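Uridylate kinase (Bacillus anthracis, PDB 2JJX) catalyses the ATP-dependent phosphorylation of UMP to UDP in pyrimidine nucleotide synthesis and carries an allosteric nucleotide-binding site. Local coordinates at residues A[54-58]-A[134-138]; A[87-91]-A[137-141]; A[188-192]-A[239-243]. All coordinates share one frame; numbering follows the deposited sequence.

How the contacts relate
Contacts 1 and 2 lie in the core and share strand 135-139, with Ile137 and Phe138 taking part in both. Contact 1 joins that strand to its parallel neighbour by backbone hydrogen bonds, branched apolar side chains and a phenylalanine ring. Contact 2 lays helix 76-101 against the end of the same strand, where glycines and small hydroxyl side chains join the isoleucines. The two touch where Ile58 meets Thr87 and Ser91. Contact 3 belongs to the same sheet but lies on the opposite side of the chain's centre, its centre about 24 Å from that of contact 1. It is partly buried, and a threonine hydroxyl, an arginine and a histidine accompany its short parallel pairing.

Contact 1. Residues A[54-58]-A[134-138]; sequences VSIVI and YIVIF
Phe138 turns its ring back along its own strand toward Ser55 because CG stands anti to the carbonyl carbon, beside the backbone N (chi1 -60°). Ser55 CB meets Phe138 CE1 obliquely at 3.5 Å, serine being small enough to sit this close. Val57 has CG2 in the matching position, and this methyl meets the ring at its edge, 3.8 Å from Phe138 CD1. One face of the ring receives CG2 of Val136, two residues earlier on the same strand. Beneath these groups the strands run parallel. Val136 N donates a hydrogen bond to Val54 O at 3.2 Å, and Ile56 N to Val136 O at 2.8 Å. The third bond, from Phe138 N to Ile56 O, is almost straight at 176°. Ile56 and Ile137 point to the other face of the sheet; their beta-branched chains suit extended backbone in an apolar core. At the entrance to the pairing a water bridges Val54 N and Tyr134 O, while the Tyr134 side chain leads away to touch the bound ATP, probably at the allosteric site. Helix 76-101 packs on the isoleucine face through Leu94, helix 150-160 lies against Phe138, and strands 14-19 and 106-110 flank the pair.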
ATOM      1  N   VAL A  54      14.313 -18.284  18.458  1.00 34.92           N
ATOM      2  CA  VAL A  54      15.012 -17.013  18.413  1.00 32.32           C
ATOM      3  C   VAL A  54      14.399 -15.935  17.530  1.00 35.31           C
ATOM      4  O   VAL A  54      14.055 -16.200  16.388  1.00 43.77           O
ATOM      5  CB  VAL A  54      16.475 -17.285  17.953  1.00 31.37           C
ATOM      6  CG1 VAL A  54      17.163 -15.987  17.621  1.00 29.35           C
ATOM      7  CG2 VAL A  54      17.247 -18.032  19.011  1.00 33.80           C
ATOM      8  N   SER A  55      14.366 -14.707  18.044  1.00 28.60           N
ATOM      9  CA  SER A  55      14.018 -13.499  17.292  1.00 26.98           C
ATOM     10  C   SER A  55      15.239 -12.621  17.465  1.00 35.40           C
ATOM     11  O   SER A  55      15.891 -12.712  18.494  1.00 42.29           O
ATOM     12  CB  SER A  55      12.839 -12.760  17.932  1.00 32.41           C
ATOM     13  OG  SER A  55      11.887 -13.664  18.452  1.00 69.66           O
ATOM     14  N   ILE A  56      15.555 -11.775  16.490  1.00 31.33           N
ATOM     15  CA  ILE A  56      16.726 -10.907  16.610  1.00 30.56           C
ATOM     16  C   ILE A  56      16.393  -9.475  16.239  1.00 37.91           C
ATOM     17  O   ILE A  56      15.669  -9.239  15.273  1.00 46.46           O
ATOM     18  CB  ILE A  56      17.905 -11.460  15.787  1.00 35.88           C
ATOM     19  CG1 ILE A  56      18.105 -12.952  16.060  1.00 30.89           C
ATOM     20  CG2 ILE A  56      19.168 -10.622  15.939  1.00 37.62           C
ATOM     21  CD1 ILE A  56      19.342 -13.532  15.432  1.00 55.82           C
ATOM     22  N   VAL A  57      16.897  -8.527  17.024  1.00 37.24           N
ATOM     23  CA  VAL A  57      16.732  -7.102  16.733  1.00 34.36           C
ATOM     24  C   VAL A  57      18.123  -6.453  16.653  1.00 44.99           C
ATOM     25  O   VAL A  57      18.925  -6.558  17.575  1.00 48.00           O
ATOM     26  CB  VAL A  57      15.792  -6.422  17.737  1.00 34.07           C
ATOM     27  CG1 VAL A  57      15.809  -4.928  17.564  1.00 33.82           C
ATOM     28  CG2 VAL A  57      14.379  -6.936  17.567  1.00 35.56           C
ATOM     29  N   ILE A  58      18.471  -5.923  15.482  1.00 46.28           N
ATOM     30  CA  ILE A  58      19.793  -5.304  15.290  1.00 44.27           C
ATOM     31  C   ILE A  58      19.680  -3.785  15.209  1.00 45.22           C
ATOM     32  O   ILE A  58      18.706  -3.260  14.686  1.00 42.09           O
ATOM     33  CB  ILE A  58      20.533  -5.828  14.018  1.00 44.35           C
ATOM     34  CG1 ILE A  58      19.833  -7.044  13.443  1.00 46.97           C
ATOM     35  CG2 ILE A  58      22.005  -6.152  14.293  1.00 33.44           C
ATOM     36  CD1 ILE A  58      20.790  -7.934  12.698  1.00 50.20           C
ATOM     37  N   TYR A 134      11.276 -21.283  12.902  1.00 48.17           N
ATOM     38  CA  TYR A 134      12.097 -20.393  12.082  1.00 48.33           C
ATOM     39  C   TYR A 134      12.922 -19.438  12.942  1.00 52.08           C
ATOM     40  O   TYR A 134      12.597 -19.148  14.092  1.00 55.83           O
ATOM     41  CB  TYR A 134      11.241 -19.523  11.170  1.00 54.74           C
ATOM     42  CG  TYR A 134      10.331 -20.254  10.234  1.00 65.12           C
ATOM     43  CD1 TYR A 134      10.384 -21.642  10.121  1.00 70.25           C
ATOM     44  CD2 TYR A 134       9.396 -19.554   9.474  1.00 63.58           C
ATOM     45  CE1 TYR A 134       9.510 -22.319   9.293  1.00 67.98           C
ATOM     46  CE2 TYR A 134       8.526 -20.216   8.639  1.00 63.68           C
ATOM     47  CZ  TYR A 134       8.587 -21.600   8.550  1.00 71.93           C
ATOM     48  OH  TYR A 134       7.735 -22.254   7.689  1.00 76.40           O
ATOM     49  N   ILE A 135      13.931 -18.840  12.329  1.00 41.87           N
ATOM     50  CA  ILE A 135      14.652 -17.766  12.978  1.00 38.67           C
ATOM     51  C   ILE A 135      14.085 -16.493  12.387  1.00 43.06           C
ATOM     52  O   ILE A 135      13.964 -16.378  11.167  1.00 40.08           O
ATOM     53  CB  ILE A 135      16.131 -17.854  12.707  1.00 38.95           C
ATOM     54  CG1 ILE A 135      16.672 -19.181  13.245  1.00 38.07           C
ATOM     55  CG2 ILE A 135      16.828 -16.643  13.291  1.00 29.52           C
ATOM     56  CD1 ILE A 135      18.164 -19.367  13.014  1.00 35.24           C
ATOM     57  N   VAL A 136      13.640 -15.583  13.248  1.00 38.03           N
ATOM     58  CA  VAL A 136      13.094 -14.329  12.762  1.00 32.43           C
ATOM     59  C   VAL A 136      13.892 -13.098  13.121  1.00 37.75           C
ATOM     60  O   VAL A 136      14.362 -12.951  14.253  1.00 38.19           O
ATOM     61  CB  VAL A 136      11.573 -14.163  12.871  1.00 29.62           C
ATOM     62  CG1 VAL A 136      10.853 -15.419  13.340  1.00 27.88           C
ATOM     63  CG2 VAL A 136      11.205 -12.936  13.615  1.00 28.01           C
ATOM     64  N   ILE A 137      14.105 -12.251  12.118  1.00 28.63           N
ATOM     65  CA  ILE A 137      14.843 -11.017  12.302  1.00 24.36           C
ATOM     66  C   ILE A 137      13.941  -9.843  12.065  1.00 34.23           C
ATOM     67  O   ILE A 137      13.197  -9.804  11.088  1.00 35.38           O
ATOM     68  CB  ILE A 137      16.069 -10.948  11.399  1.00 27.27           C
ATOM     69  CG1 ILE A 137      16.896 -12.240  11.536  1.00 26.28           C
ATOM     70  CG2 ILE A 137      16.900  -9.715  11.729  1.00 22.06           C
ATOM     71  CD1 ILE A 137      18.275 -12.159  10.887  1.00 31.32           C
ATOM     72  N   PHE A 138      14.001  -8.903  12.999  1.00 40.77           N
ATOM     73  CA  PHE A 138      13.194  -7.700  12.932  1.00 39.01           C
ATOM     74  C   PHE A 138      14.063  -6.497  12.594  1.00 45.08           C
ATOM     75  O   PHE A 138      15.017  -6.171  13.317  1.00 40.32           O
ATOM     76  CB  PHE A 138      12.535  -7.488  14.276  1.00 38.53           C
ATOM     77  CG  PHE A 138      11.633  -8.620  14.696  1.00 37.95           C
ATOM     78  CD1 PHE A 138      11.863  -9.297  15.883  1.00 34.92           C
ATOM     79  CD2 PHE A 138      10.465  -8.879  14.003  1.00 34.29           C
ATOM     80  CE1 PHE A 138      11.000 -10.242  16.320  1.00 31.75           C
ATOM     81  CE2 PHE A 138       9.554  -9.786  14.480  1.00 30.73           C
ATOM     82  CZ  PHE A 138       9.843 -10.502  15.608  1.00 30.54           C
TER
HETATM   83  O   HOH W   1      13.762 -20.526  16.329  1.00 75.66           O

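Contact 2. Residues A[87-91]-A[137-141]; sequences TIINS and IFGGG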
ATOM      1  N   THR A  87      19.244  -0.631  10.101  1.00 35.06           N
ATOM      2  CA  THR A  87      18.846  -1.863  10.774  1.00 30.20           C
ATOM      3  C   THR A  87      18.359  -2.883   9.768  1.00 35.22           C
ATOM      4  O   THR A  87      18.547  -4.074   9.980  1.00 39.66           O
ATOM      5  CB  THR A  87      17.790  -1.648  11.882  1.00 35.57           C
ATOM      6  OG1 THR A  87      16.501  -1.380  11.312  1.00 37.95           O
ATOM      7  CG2 THR A  87      18.185  -0.492  12.816  1.00 22.57           C
ATOM      8  N   ILE A  88      17.689  -2.427   8.704  1.00 31.53           N
ATOM      9  CA  ILE A  88      17.133  -3.326   7.679  1.00 26.70           C
ATOM     10  C   ILE A  88      18.238  -3.939   6.829  1.00 38.62           C
ATOM     11  O   ILE A  88      18.197  -5.124   6.456  1.00 40.83           O
ATOM     12  CB  ILE A  88      16.061  -2.649   6.842  1.00 28.45           C
ATOM     13  CG1 ILE A  88      14.854  -2.331   7.718  1.00 32.96           C
ATOM     14  CG2 ILE A  88      15.569  -3.553   5.737  1.00 23.81           C
ATOM     15  CD1 ILE A  88      14.191  -1.062   7.378  1.00 28.17           C
ATOM     16  N   ILE A  89      19.242  -3.114   6.552  1.00 35.28           N
ATOM     17  CA  ILE A  89      20.411  -3.538   5.790  1.00 33.38           C
ATOM     18  C   ILE A  89      21.119  -4.637   6.573  1.00 39.11           C
ATOM     19  O   ILE A  89      21.434  -5.682   6.029  1.00 42.71           O
ATOM     20  CB  ILE A  89      21.349  -2.344   5.505  1.00 35.60           C
ATOM     21  CG1 ILE A  89      20.704  -1.371   4.524  1.00 34.75           C
ATOM     22  CG2 ILE A  89      22.716  -2.793   5.043  1.00 30.27           C
ATOM     23  CD1 ILE A  89      21.583  -0.175   4.224  1.00 49.42           C
ATOM     24  N   ASN A  90      21.326  -4.404   7.866  1.00 38.68           N
ATOM     25  CA  ASN A  90      21.991  -5.367   8.741  1.00 35.39           C
ATOM     26  C   ASN A  90      21.168  -6.644   8.867  1.00 40.97           C
ATOM     27  O   ASN A  90      21.725  -7.739   8.929  1.00 41.94           O
ATOM     28  CB  ASN A  90      22.200  -4.783  10.135  1.00 33.34           C
ATOM     29  CG  ASN A  90      23.335  -3.771  10.196  1.00 49.37           C
ATOM     30  OD1 ASN A  90      24.037  -3.538   9.216  1.00 54.13           O
ATOM     31  ND2 ASN A  90      23.509  -3.154  11.364  1.00 38.54           N
ATOM     32  N   SER A  91      19.848  -6.498   8.941  1.00 37.67           N
ATOM     33  CA  SER A  91      18.965  -7.656   9.041  1.00 37.59           C
ATOM     34  C   SER A  91      19.183  -8.558   7.826  1.00 42.81           C
ATOM     35  O   SER A  91      19.411  -9.770   7.940  1.00 39.90           O
ATOM     36  CB  SER A  91      17.500  -7.205   9.098  1.00 35.07           C
ATOM     37  OG  SER A  91      17.237  -6.513  10.315  1.00 42.93           O
ATOM     38  N   ILE A 137      14.105 -12.251  12.118  1.00 28.63           N
ATOM     39  CA  ILE A 137      14.843 -11.017  12.302  1.00 24.36           C
ATOM     40  C   ILE A 137      13.941  -9.843  12.065  1.00 34.23           C
ATOM     41  O   ILE A 137      13.197  -9.804  11.088  1.00 35.38           O
ATOM     42  CB  ILE A 137      16.069 -10.948  11.399  1.00 27.27           C
ATOM     43  CG1 ILE A 137      16.896 -12.240  11.536  1.00 26.28           C
ATOM     44  CG2 ILE A 137      16.900  -9.715  11.729  1.00 22.06           C
ATOM     45  CD1 ILE A 137      18.275 -12.159  10.887  1.00 31.32           C
ATOM     46  N   PHE A 138      14.001  -8.903  12.999  1.00 40.77           N
ATOM     47  CA  PHE A 138      13.194  -7.700  12.932  1.00 39.01           C
ATOM     48  C   PHE A 138      14.063  -6.497  12.594  1.00 45.08           C
ATOM     49  O   PHE A 138      15.017  -6.171  13.317  1.00 40.32           O
ATOM     50  CB  PHE A 138      12.535  -7.488  14.276  1.00 38.53           C
ATOM     51  CG  PHE A 138      11.633  -8.620  14.696  1.00 37.95           C
ATOM     52  CD1 PHE A 138      11.863  -9.297  15.883  1.00 34.92           C
ATOM     53  CD2 PHE A 138      10.465  -8.879  14.003  1.00 34.29           C
ATOM     54  CE1 PHE A 138      11.000 -10.242  16.320  1.00 31.75           C
ATOM     55  CE2 PHE A 138       9.554  -9.786  14.480  1.00 30.73           C
ATOM     56  CZ  PHE A 138       9.843 -10.502  15.608  1.00 30.54           C
ATOM     57  N   GLY A 139      13.706  -5.837  11.495  1.00 45.18           N
ATOM     58  CA  GLY A 139      14.382  -4.650  11.004  1.00 46.89           C
ATOM     59  C   GLY A 139      13.468  -3.446  11.027  1.00 44.26           C
ATOM     60  O   GLY A 139      12.255  -3.596  10.986  1.00 41.20           O
ATOM     61  N   GLY A 140      14.053  -2.255  11.071  1.00 41.09           N
ATOM     62  CA  GLY A 140      13.313  -1.007  11.100  1.00 44.65           C
ATOM     63  C   GLY A 140      12.690  -0.772  12.458  1.00 49.62           C
ATOM     64  O   GLY A 140      11.697  -0.066  12.592  1.00 52.19           O
ATOM     65  N   GLY A 141      13.279  -1.383  13.474  1.00 43.88           N
ATOM     66  CA  GLY A 141      12.765  -1.310  14.824  1.00 43.84           C
ATOM     67  C   GLY A 141      11.254  -1.294  15.035  1.00 49.89           C
ATOM     68  O   GLY A 141      10.580  -2.310  14.988  1.00 58.29           O
TER
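Thr87 and Ser91, one turn apart on helix 76-101, both point at the place where strand 135-139 gives way to a glycine turn, an alpha/beta packing within the amino acid kinase fold. The helix segment runs roughly antiparallel to the strand, at 154°. Thr87 holds OG1 between its backbone N and carbonyl carbon (chi1 74°), and from there the hydroxyl accepts a hydrogen bond from Gly140 N at 2.6 Å. The same oxygen is bonded to Thr84 O within the helix, so two partners fix its rotation. Ile88 comes in alongside the turn, with CG1 3.4 Å from Gly140 N and CD1 3.8 Å from Gly140 CA. Gly139 has no side chain to hold the helix off, and its CA sits 3.5 Å from Ser91 OG. Gly140, at a positive phi, makes the bend that a residue without CB adopts readily. Ile137 CG2 lies 3.5 Å from Ser91 OG; serine is small enough to fit between helix and strand. Across the subunit interface, Ile88 packs on Leu85 of the second subunit, and Ile89 on its counterpart there, so this helix also lies at a subunit interface. Ser91 OG turns back to its own helix and donates to Thr87 O at 2.8 Å, tilted 31° from the carbonyl plane and on the opposite face from Ser91 N.

Contact 3. Residues A[188-192]-A[239-243]; sequences MYRKL and HVGTL
Lys191 and Leu243 form a parallel beta bridge, their CA atoms 4.8 Å apart, with Leu243 N donating to Arg190 O at 3.1 Å and Leu192 N to Leu243 O at 3.0 Å. Just before the bridge Thr242 adds a side-chain bond. Its OG1 donates to Tyr189 O at 2.6 Å, in the carbonyl plane on a lone pair, and is also hydrogen-bonded to Val175 N. A threonine suits this place because its two branches divide the work: the hydroxyl serves the polar backbone, while CG2 packs 4.2 Å from Leu192 CB. Met188 runs counter to Thr242, its CG 3.7 Å from Thr242 OG1.

Arg190 starts away from the partner segment but folds back through bends at chi2 (61°) and chi3 (65°). Its CD thus rests 3.8 Å from His239 CB, and the two side chains cross at a slant, guanidinium and ring planes 40° apart. His239 O lies over one face of the guanidinium, too poorly angled for a hydrogen bond. Gly241 O lies at the edge instead, 3.4 Å from Arg190 NH1. Gly241 itself has a positive phi, easily taken up by glycine, as the loop turns into the strand.

Strand 191-193 is outermost in the sheet of this chain. Strand 242-245 separates it from strand 220-224, to which Thr242 is bonded through Val222, and Val240 packs on helix 230-235.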
ATOM      1  N   MET A 188      29.867  -5.857  39.809  1.00 68.44           N
ATOM      2  CA  MET A 188      28.866  -6.265  38.829  1.00 66.42           C
ATOM      3  C   MET A 188      27.727  -6.973  39.545  1.00 71.98           C
ATOM      4  O   MET A 188      27.953  -7.820  40.410  1.00 76.23           O
ATOM      5  CB  MET A 188      29.489  -7.199  37.787  1.00 66.85           C
ATOM      6  CG  MET A 188      28.566  -7.565  36.631  1.00 65.00           C
ATOM      7  SD  MET A 188      29.167  -9.035  35.784  1.00 60.71           S
ATOM      8  CE  MET A 188      30.862  -8.564  35.613  1.00 58.70           C
ATOM      9  N   TYR A 189      26.501  -6.628  39.170  1.00 61.08           N
ATOM     10  CA  TYR A 189      25.324  -7.229  39.773  1.00 54.11           C
ATOM     11  C   TYR A 189      25.110  -8.613  39.212  1.00 59.18           C
ATOM     12  O   TYR A 189      25.201  -8.833  38.008  1.00 62.70           O
ATOM     13  CB  TYR A 189      24.098  -6.410  39.429  1.00 52.23           C
ATOM     14  CG  TYR A 189      24.088  -5.054  40.059  1.00 57.71           C
ATOM     15  CD1 TYR A 189      23.545  -4.871  41.319  1.00 62.23           C
ATOM     16  CD2 TYR A 189      24.579  -3.941  39.379  1.00 60.91           C
ATOM     17  CE1 TYR A 189      23.519  -3.616  41.910  1.00 69.58           C
ATOM     18  CE2 TYR A 189      24.503  -2.665  39.932  1.00 63.22           C
ATOM     19  CZ  TYR A 189      24.014  -2.517  41.222  1.00 83.14           C
ATOM     20  OH  TYR A 189      23.980  -1.273  41.821  1.00 94.06           O
ATOM     21  N   ARG A 190      24.798  -9.552  40.089  1.00 55.32           N
ATOM     22  CA  ARG A 190      24.460 -10.888  39.633  1.00 58.44           C
ATOM     23  C   ARG A 190      23.006 -10.710  39.229  1.00 64.80           C
ATOM     24  O   ARG A 190      22.579 -11.144  38.159  1.00 71.73           O
ATOM     25  CB  ARG A 190      24.547 -11.896  40.788  1.00 59.18           C
ATOM     26  CG  ARG A 190      23.944 -13.261  40.486  1.00 57.57           C
ATOM     27  CD  ARG A 190      24.678 -13.908  39.324  1.00 86.26           C
ATOM     28  NE  ARG A 190      26.058 -14.180  39.702  1.00 93.21           N
ATOM     29  CZ  ARG A 190      27.109 -13.995  38.908  1.00103.07           C
ATOM     30  NH1 ARG A 190      26.948 -13.583  37.650  1.00 61.71           N
ATOM     31  NH2 ARG A 190      28.326 -14.251  39.373  1.00 94.33           N
ATOM     32  N   LYS A 191      22.290  -9.962  40.059  1.00 51.29           N
ATOM     33  CA  LYS A 191      20.879  -9.687  39.840  1.00 51.98           C
ATOM     34  C   LYS A 191      20.627  -8.198  40.039  1.00 58.74           C
ATOM     35  O   LYS A 191      21.286  -7.552  40.855  1.00 63.16           O
ATOM     36  CB  LYS A 191      20.010 -10.490  40.810  1.00 54.05           C
ATOM     37  CG  LYS A 191      19.802 -11.934  40.406  1.00 63.50           C
ATOM     38  CD  LYS A 191      18.547 -12.508  41.054  1.00 83.24           C
ATOM     39  CE  LYS A 191      18.899 -13.619  42.031  1.00 93.88           C
ATOM     40  NZ  LYS A 191      18.126 -13.468  43.295  1.00104.50           N
ATOM     41  N   LEU A 192      19.678  -7.670  39.276  1.00 50.48           N
ATOM     42  CA  LEU A 192      19.342  -6.253  39.296  1.00 49.69           C
ATOM     43  C   LEU A 192      17.828  -6.056  39.213  1.00 58.38           C
ATOM     44  O   LEU A 192      17.188  -6.512  38.280  1.00 59.75           O
ATOM     45  CB  LEU A 192      20.026  -5.544  38.119  1.00 46.68           C
ATOM     46  CG  LEU A 192      19.897  -4.027  37.929  1.00 46.83           C
ATOM     47  CD1 LEU A 192      19.955  -3.319  39.282  1.00 41.86           C
ATOM     48  CD2 LEU A 192      20.994  -3.527  36.996  1.00 54.33           C
ATOM     49  N   HIS A 239      24.584 -18.681  35.602  1.00 88.19           N
ATOM     50  CA  HIS A 239      24.541 -17.309  36.078  1.00 93.31           C
ATOM     51  C   HIS A 239      25.814 -16.587  35.663  1.00 95.63           C
ATOM     52  O   HIS A 239      26.825 -16.638  36.368  1.00 95.64           O
ATOM     53  CB  HIS A 239      24.350 -17.268  37.594  1.00 95.79           C
ATOM     54  CG  HIS A 239      22.939 -17.522  38.019  1.00100.84           C
ATOM     55  ND1 HIS A 239      21.897 -16.697  37.662  1.00104.35           N
ATOM     56  CD2 HIS A 239      22.390 -18.542  38.725  1.00102.17           C
ATOM     57  CE1 HIS A 239      20.763 -17.190  38.132  1.00102.96           C
ATOM     58  NE2 HIS A 239      21.037 -18.312  38.776  1.00102.68           N
ATOM     59  N   VAL A 240      25.780 -16.025  34.457  1.00 86.29           N
ATOM     60  CA  VAL A 240      26.893 -15.254  33.908  1.00 80.44           C
ATOM     61  C   VAL A 240      26.315 -13.934  33.443  1.00 75.22           C
ATOM     62  O   VAL A 240      25.128 -13.861  33.177  1.00 72.56           O
ATOM     63  CB  VAL A 240      27.656 -16.007  32.798  1.00 80.85           C
ATOM     64  CG1 VAL A 240      26.717 -16.853  31.962  1.00 80.50           C
ATOM     65  CG2 VAL A 240      28.435 -15.043  31.922  1.00 80.13           C
ATOM     66  N   GLY A 241      27.093 -12.861  33.504  1.00 69.52           N
ATOM     67  CA  GLY A 241      26.567 -11.549  33.156  1.00 66.75           C
ATOM     68  C   GLY A 241      25.586 -11.070  34.215  1.00 63.83           C
ATOM     69  O   GLY A 241      25.570 -11.582  35.329  1.00 68.23           O
ATOM     70  N   THR A 242      24.729 -10.117  33.870  1.00 53.99           N
ATOM     71  CA  THR A 242      23.745  -9.562  34.813  1.00 49.43           C
ATOM     72  C   THR A 242      22.306  -9.956  34.431  1.00 47.80           C
ATOM     73  O   THR A 242      21.970 -10.014  33.261  1.00 52.55           O
ATOM     74  CB  THR A 242      23.891  -8.015  34.892  1.00 42.29           C
ATOM     75  OG1 THR A 242      25.029  -7.680  35.702  1.00 57.39           O
ATOM     76  CG2 THR A 242      22.647  -7.424  35.482  1.00 35.19           C
ATOM     77  N   LEU A 243      21.447 -10.202  35.418  1.00 38.31           N
ATOM     78  CA  LEU A 243      20.039 -10.556  35.177  1.00 32.85           C
ATOM     79  C   LEU A 243      19.130  -9.508  35.754  1.00 47.48           C
ATOM     80  O   LEU A 243      18.997  -9.440  36.964  1.00 57.54           O
ATOM     81  CB  LEU A 243      19.650 -11.852  35.892  1.00 30.91           C
ATOM     82  CG  LEU A 243      18.435 -12.648  35.380  1.00 35.89           C
ATOM     83  CD1 LEU A 243      17.688 -13.432  36.454  1.00 37.12           C
ATOM     84  CD2 LEU A 243      17.477 -11.759  34.635  1.00 34.31           C
TER